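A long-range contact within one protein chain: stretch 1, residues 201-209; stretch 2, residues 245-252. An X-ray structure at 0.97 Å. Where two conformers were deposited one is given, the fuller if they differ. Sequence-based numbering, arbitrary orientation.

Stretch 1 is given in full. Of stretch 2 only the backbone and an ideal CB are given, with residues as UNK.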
# COMPACT_ATOMS: atom_id res chain seq x y z
N ALA A 201 1.82 -18.47 -8.46
CA ALA A 201 1.57 -17.08 -8.88
C ALA A 201 1.28 -17.08 -10.39
O ALA A 201 1.72 -17.96 -11.14
CB ALA A 201 2.76 -16.21 -8.57
N MET A 202 0.53 -16.09 -10.78
CA MET A 202 0.29 -15.85 -12.17
C MET A 202 0.68 -14.42 -12.52
O MET A 202 0.82 -13.55 -11.64
CB MET A 202 -1.05 -16.27 -12.58
CG MET A 202 -2.00 -15.33 -12.14
SD MET A 202 -3.74 -15.57 -12.58
CE MET A 202 -3.98 -16.84 -11.41
N THR A 203 0.86 -14.16 -13.81
CA THR A 203 1.27 -12.86 -14.29
C THR A 203 0.12 -12.02 -14.71
O THR A 203 -0.90 -12.51 -15.23
CB THR A 203 2.20 -13.03 -15.49
OG1 THR A 203 1.59 -13.61 -16.64
CG2 THR A 203 3.40 -13.71 -14.97
N MET A 204 0.27 -10.69 -14.41
CA MET A 204 -0.63 -9.67 -14.94
C MET A 204 0.19 -8.62 -15.63
O MET A 204 1.39 -8.52 -15.46
CB MET A 204 -1.49 -9.04 -13.82
CG MET A 204 -2.45 -9.97 -13.17
SD MET A 204 -3.31 -9.32 -11.76
CE MET A 204 -4.11 -7.89 -12.49
N SER A 205 -0.49 -7.78 -16.40
CA SER A 205 0.15 -6.69 -17.11
C SER A 205 -0.68 -5.40 -16.97
O SER A 205 -1.90 -5.43 -17.02
CB SER A 205 0.31 -6.99 -18.61
OG SER A 205 0.92 -8.23 -18.88
N ALA A 206 0.03 -4.30 -16.78
CA ALA A 206 -0.63 -2.98 -16.73
C ALA A 206 0.32 -1.98 -17.34
O ALA A 206 1.52 -2.02 -17.11
CB ALA A 206 -0.94 -2.55 -15.28
N PRO A 207 -0.21 -1.00 -18.10
CA PRO A 207 0.65 -0.07 -18.79
C PRO A 207 1.56 0.67 -17.81
O PRO A 207 1.10 1.30 -16.85
CB PRO A 207 -0.34 0.88 -19.47
CG PRO A 207 -1.59 0.16 -19.59
CD PRO A 207 -1.64 -0.79 -18.45
N ARG A 208 2.85 0.65 -18.08
CA ARG A 208 3.81 1.43 -17.35
C ARG A 208 3.87 1.07 -15.85
O ARG A 208 4.24 1.91 -15.02
CB ARG A 208 3.59 2.94 -17.60
CG ARG A 208 3.82 3.29 -19.07
CD ARG A 208 3.22 4.62 -19.51
NE ARG A 208 1.76 4.59 -19.49
CZ ARG A 208 1.02 5.12 -18.52
NH1 ARG A 208 1.56 5.73 -17.46
NH2 ARG A 208 -0.28 4.97 -18.61
N PHE A 209 3.50 -0.14 -15.50
CA PHE A 209 3.49 -0.52 -14.09
C PHE A 209 4.87 -0.35 -13.46
O PHE A 209 5.88 -0.84 -14.00
CB PHE A 209 3.07 -2.01 -13.95
CG PHE A 209 3.10 -2.51 -12.55
CD1 PHE A 209 2.12 -2.12 -11.63
CD2 PHE A 209 4.11 -3.33 -12.11
CE1 PHE A 209 2.15 -2.57 -10.32
CE2 PHE A 209 4.14 -3.79 -10.82
CZ PHE A 209 3.18 -3.39 -9.90
N UNK A 245 -10.88 -11.10 -11.23
CA UNK A 245 -9.84 -10.57 -10.32
C UNK A 245 -8.44 -10.60 -10.88
O UNK A 245 -7.59 -9.83 -10.38
CB UNK A 245 -9.85 -11.36 -9.01
N UNK A 246 -8.13 -11.47 -11.86
CA UNK A 246 -6.75 -11.66 -12.26
C UNK A 246 -6.52 -11.61 -13.78
O UNK A 246 -5.38 -11.73 -14.21
CB UNK A 246 -6.26 -13.00 -11.72
N UNK A 247 -7.59 -11.42 -14.55
CA UNK A 247 -7.59 -11.39 -16.00
C UNK A 247 -8.68 -10.42 -16.44
O UNK A 247 -9.49 -10.01 -15.60
CB UNK A 247 -7.81 -12.78 -16.59
N UNK A 248 -8.66 -10.02 -17.68
CA UNK A 248 -9.73 -9.24 -18.24
C UNK A 248 -9.63 -7.74 -18.00
O UNK A 248 -10.61 -7.05 -18.23
CB UNK A 248 -11.06 -9.75 -17.68
N UNK A 249 -8.48 -7.25 -17.57
CA UNK A 249 -8.35 -5.82 -17.23
C UNK A 249 -8.15 -4.96 -18.47
O UNK A 249 -7.48 -5.35 -19.43
CB UNK A 249 -7.18 -5.61 -16.27
N UNK A 250 -8.71 -3.76 -18.38
CA UNK A 250 -8.52 -2.72 -19.38
C UNK A 250 -8.20 -1.43 -18.65
O UNK A 250 -8.84 -1.03 -17.66
CB UNK A 250 -9.75 -2.56 -20.27
N UNK A 251 -7.22 -0.70 -19.17
CA UNK A 251 -6.76 0.60 -18.59
C UNK A 251 -7.86 1.62 -18.68
O UNK A 251 -8.53 1.77 -19.72
CB UNK A 251 -5.51 1.13 -19.31
N UNK A 252 -8.02 2.40 -17.60
CA UNK A 252 -9.06 3.40 -17.48
C UNK A 252 -8.59 4.82 -17.19
O UNK A 252 -9.38 5.74 -17.40
CB UNK A 252 -10.03 2.97 -16.38

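Seen from stretch 2, stretch 1 offers two methionine thioethers, Met202 and Met204, then the ring of Pro207 and the guanidinium of Arg208. The touching parts run in nearly the same direction, 15° apart, and no direct hydrogen bond joins them; the contact is packing, plus one bridging water.

Position 245 has its CA-to-CB bond sideways to stretch 1, with nothing of that stretch within 5.5 Å of the ideal CB. Its phi of -81° is compatible with many residues, proline among them. The deposited residue is Pro245, whose side chain makes no contact with stretch 1.

At 246 the bond again points sideways, but the ideal CB lies 3.7 Å from Met202 SD and 4.7 Å from Met204 SD. Space beside two sulfurs suits a small or medium side chain, such as alanine, serine, threonine or valine. The deposited residue is Thr246, with chi1 in the p well. Its OG1 lies 3.5 Å from Met202 SD, a van der Waals contact between a hydroxyl and a polarizable sulfur. The backbone takes part as well: Thr246 O is 3.6 Å from Met204 CG, and one water donates to both carbonyls, its O 2.8 Å from Thr203 O and 2.7 Å from Thr246 O. The water thus links two acceptors that could not bond to each other directly.

Position 247 also points sideways and finds no atom of stretch 1 near its ideal CB, so the contact sets little preference. Thr247 occupies it, and its OG1 is hydrogen-bonded to a residue just beyond the stretches. At 248 the backbone, with phi/psi of 85/15°, favours glycine, although asparagine or aspartate can tolerate it. The residue is Gly248.

Position 249 turns back toward stretch 1. Its ideal CB is 5.3 Å from Ser205 O and 5.4 Å from Met204 CE, a gap that a longer apolar side chain could span; leucine, methionine or an aromatic would serve. In the deposited Phe249, chi1 of -74° (m) brings the ring to the methionine, with CE2 3.6 Å from Met204 CE. The methyl meets the ring obliquely, an apolar contact.

Position 250 points away, leaving room for a polar side chain. The side chain of Gln250 makes no contact with stretch 1.

Position 251 points toward stretch 1, its ideal CB 4.1 Å from Pro207 CG, with the Arg208 guanidinium farther on. An apolar body suits the proline, and a polar end could suit the arginine; a plain aliphatic or phenylalanine could fill the first role alone. Tyr251, with chi1 t, combines the two: CD1 packs 3.9 Å from Pro207 CG, while OH lies at the guanidinium edge, 3.7 Å from Arg208 NH2. That is proximity without a hydrogen bond, and both atoms find hydrogen-bonding partners elsewhere in the structure.

Position 252 is out of reach and unconstrained by this contact; the side chain of Lys252 does not reach stretch 1.

Stretch 2 (245-252) PTTGFQYK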
# COMPACT_ATOMS: atom_id res chain seq x y z
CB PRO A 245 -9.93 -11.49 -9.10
CG PRO A 245 -10.56 -12.75 -9.63
CD PRO A 245 -11.53 -12.29 -10.68
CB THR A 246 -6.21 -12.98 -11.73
OG1 THR A 246 -6.88 -14.06 -12.37
CG2 THR A 246 -6.30 -13.09 -10.23
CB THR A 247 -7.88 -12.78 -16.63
OG1 THR A 247 -9.16 -13.22 -16.22
CG2 THR A 247 -6.83 -13.79 -16.26
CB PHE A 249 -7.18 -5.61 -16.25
CG PHE A 249 -7.52 -6.10 -14.89
CD1 PHE A 249 -8.13 -5.26 -13.99
CD2 PHE A 249 -7.25 -7.39 -14.48
CE1 PHE A 249 -8.51 -5.70 -12.72
CE2 PHE A 249 -7.64 -7.86 -13.24
CZ PHE A 249 -8.29 -7.00 -12.36
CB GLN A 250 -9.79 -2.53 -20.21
CG GLN A 250 -10.08 -3.77 -21.08
CD GLN A 250 -9.09 -4.00 -22.22
OE1 GLN A 250 -8.36 -3.10 -22.64
NE2 GLN A 250 -9.06 -5.20 -22.72
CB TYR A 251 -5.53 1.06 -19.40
CG TYR A 251 -5.01 2.38 -18.94
CD1 TYR A 251 -4.17 2.48 -17.86
CD2 TYR A 251 -5.42 3.56 -19.57
CE1 TYR A 251 -3.71 3.71 -17.42
CE2 TYR A 251 -4.97 4.81 -19.16
CZ TYR A 251 -4.13 4.88 -18.08
OH TYR A 251 -3.71 6.12 -17.65
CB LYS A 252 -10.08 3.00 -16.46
CG LYS A 252 -10.80 1.70 -16.75
CD LYS A 252 -11.64 1.73 -18.00
CE LYS A 252 -12.34 0.40 -18.22
NZ LYS A 252 -13.07 0.35 -19.50
O HOH W 1 -3.43 -11.81 -16.12
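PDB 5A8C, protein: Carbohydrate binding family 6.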